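Local structure of flavohemoprotein (Vibrio cholerae O1 biovar El Tor, 4EH1) at residues 116-121 with 145-150. The protein probably converts nitric oxide to nitrate with O2 and NAD(P)H, this chain being its FAD-binding C-terminal reductase domain. Residues are numbered along the deposited sequence; the frame is centred on the assembly and turned at random.
Sequences PVVLIS and TYLYAC
Thr145 N donates to Val117 O, and four further backbone hydrogen bonds follow in parallel register: Leu119 N to Thr145 O, Leu147 N to Leu119 O, Ser121 N to Leu147 O and Ala149 N to Ser121 O. The shortest, Leu147 N to Leu119 O, spans 2.6 Å; the last two are more bent, the Ala149 N-H meeting Ser121 O at 156°. Between the rungs CA-H...O contacts fill in, as from Ile120 CA to Leu147 O at 3.2 Å.

Two waters add to this ladder, one at its first rung and one near the far end. One molecule donates to Val117 O and is hydrogen-bonded to Thr145 OG1; a second joins Ser121 OG to Leu147 O and sits 3.1 Å above the Tyr146 ring plane, toward its rim.

The strands are neighbours in the parallel sheet of the NAD-binding domain, linked through helix 126-138 as a beta-alpha-beta unit. Leu119, Ser121, Tyr146 and Tyr148 face that helix. Ser121 OG lies 3.5 Å from Tyr148 CD1, while Leu119 CB approaches Tyr146 CD2 at 4.2 Å. Tyr148 CG stands anti to the backbone N (chi1 -174°); its side chain touches Ala126, part of the probable NADP(+) site, and its OH is hydrogen-bonded to Gly123 O.

Apolar contacts occupy the other face, where Leu147 CD1 touches Val118 CG1 at 3.9 Å and Ile120 CG1 at 4.0 Å; the Leu147 and Ile120 side chains run alongside each other in the same direction.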
loop_
_atom_site.group_PDB
_atom_site.type_symbol
_atom_site.label_atom_id
_atom_site.label_comp_id
_atom_site.label_asym_id
_atom_site.label_seq_id
_atom_site.Cartn_x
_atom_site.Cartn_y
_atom_site.Cartn_z
ATOM N N PRO A 116 -32.358 7.559 -10.900
ATOM C CA PRO A 116 -31.245 6.674 -11.249
ATOM C C PRO A 116 -29.958 7.500 -11.293
ATOM O O PRO A 116 -29.984 8.701 -11.576
ATOM C CB PRO A 116 -31.616 6.153 -12.635
ATOM C CG PRO A 116 -33.045 6.423 -12.800
ATOM C CD PRO A 116 -33.402 7.587 -11.931
ATOM N N VAL A 117 -28.842 6.850 -11.003
ATOM C CA VAL A 117 -27.594 7.561 -10.788
ATOM C C VAL A 117 -26.507 7.045 -11.724
ATOM O O VAL A 117 -26.248 5.829 -11.767
ATOM C CB VAL A 117 -27.123 7.403 -9.302
ATOM C CG1 VAL A 117 -25.689 7.873 -9.136
ATOM C CG2 VAL A 117 -28.010 8.205 -8.397
ATOM N N VAL A 118 -25.884 7.961 -12.479
ATOM C CA VAL A 118 -24.724 7.589 -13.290
ATOM C C VAL A 118 -23.442 8.247 -12.755
ATOM O O VAL A 118 -23.378 9.466 -12.578
ATOM C CB VAL A 118 -24.955 7.849 -14.817
ATOM C CG1 VAL A 118 -23.776 7.357 -15.630
ATOM C CG2 VAL A 118 -26.195 7.106 -15.313
ATOM N N LEU A 119 -22.438 7.432 -12.454
ATOM C CA LEU A 119 -21.149 7.955 -12.007
ATOM C C LEU A 119 -20.156 7.740 -13.158
ATOM O O LEU A 119 -20.024 6.626 -13.672
ATOM C CB LEU A 119 -20.642 7.214 -10.763
ATOM C CG LEU A 119 -21.626 7.086 -9.596
ATOM C CD1 LEU A 119 -20.987 6.391 -8.403
ATOM C CD2 LEU A 119 -22.170 8.470 -9.203
ATOM N N ILE A 120 -19.458 8.807 -13.534
ATOM C CA ILE A 120 -18.529 8.794 -14.647
ATOM C C ILE A 120 -17.236 9.457 -14.221
ATOM O O ILE A 120 -17.223 10.610 -13.786
ATOM C CB ILE A 120 -19.073 9.596 -15.849
ATOM C CG1 ILE A 120 -20.498 9.140 -16.192
ATOM C CG2 ILE A 120 -18.121 9.472 -17.070
ATOM C CD1 ILE A 120 -21.162 9.943 -17.339
ATOM N N SER A 121 -16.138 8.742 -14.370
ATOM C CA SER A 121 -14.848 9.328 -14.037
ATOM C C SER A 121 -13.717 8.687 -14.821
ATOM O O SER A 121 -13.903 7.628 -15.428
ATOM C CB SER A 121 -14.574 9.167 -12.540
ATOM O OG SER A 121 -14.641 7.801 -12.175
ATOM N N THR A 145 -25.228 3.131 -12.124
ATOM C CA THR A 145 -24.301 2.780 -13.197
ATOM C C THR A 145 -22.939 3.472 -12.972
ATOM O O THR A 145 -22.855 4.687 -12.753
ATOM C CB THR A 145 -24.851 3.191 -14.582
ATOM O OG1 THR A 145 -26.112 2.566 -14.801
ATOM C CG2 THR A 145 -23.897 2.739 -15.707
ATOM N N TYR A 146 -21.870 2.697 -13.026
ATOM C CA TYR A 146 -20.540 3.238 -12.839
ATOM C C TYR A 146 -19.740 3.155 -14.156
ATOM O O TYR A 146 -19.517 2.070 -14.697
ATOM C CB TYR A 146 -19.866 2.415 -11.764
ATOM C CG TYR A 146 -18.464 2.825 -11.380
ATOM C CD1 TYR A 146 -17.357 2.166 -11.918
ATOM C CD2 TYR A 146 -18.244 3.831 -10.437
ATOM C CE1 TYR A 146 -16.069 2.509 -11.559
ATOM C CE2 TYR A 146 -16.952 4.191 -10.072
ATOM C CZ TYR A 146 -15.870 3.514 -10.629
ATOM O OH TYR A 146 -14.587 3.843 -10.268
ATOM N N LEU A 147 -19.320 4.295 -14.683
ATOM C CA LEU A 147 -18.564 4.310 -15.944
ATOM C C LEU A 147 -17.175 4.872 -15.660
ATOM O O LEU A 147 -17.046 5.976 -15.119
ATOM C CB LEU A 147 -19.279 5.137 -17.015
ATOM C CG LEU A 147 -20.770 4.845 -17.296
ATOM C CD1 LEU A 147 -21.331 5.837 -18.296
ATOM C CD2 LEU A 147 -21.007 3.445 -17.806
ATOM N N TYR A 148 -16.144 4.109 -16.018
ATOM C CA TYR A 148 -14.771 4.423 -15.624
ATOM C C TYR A 148 -13.795 4.275 -16.810
ATOM O O TYR A 148 -13.852 3.283 -17.559
ATOM C CB TYR A 148 -14.317 3.511 -14.464
ATOM C CG TYR A 148 -12.940 3.893 -13.920
ATOM C CD1 TYR A 148 -12.701 5.171 -13.427
ATOM C CD2 TYR A 148 -11.868 2.992 -13.950
ATOM C CE1 TYR A 148 -11.432 5.554 -12.961
ATOM C CE2 TYR A 148 -10.578 3.365 -13.490
ATOM C CZ TYR A 148 -10.385 4.636 -12.980
ATOM O OH TYR A 148 -9.157 5.016 -12.498
ATOM N N ALA A 149 -12.920 5.264 -16.983
ATOM C CA ALA A 149 -11.877 5.205 -18.012
ATOM C C ALA A 149 -10.498 5.344 -17.371
ATOM O O ALA A 149 -10.265 6.221 -16.554
ATOM C CB ALA A 149 -12.095 6.294 -19.072
ATOM N N CYS A 150 -9.578 4.464 -17.726
ATOM C CA CYS A 150 -8.225 4.654 -17.286
ATOM C C CYS A 150 -7.328 4.196 -18.427
ATOM O O CYS A 150 -7.819 3.795 -19.478
ATOM C CB CYS A 150 -7.946 3.924 -15.961
ATOM S SG CYS A 150 -8.295 2.142 -16.072
HETATM O O HOH W 1 -28.139 4.212 -13.688
HETATM O O HOH W 2 -16.983 6.534 -12.167
#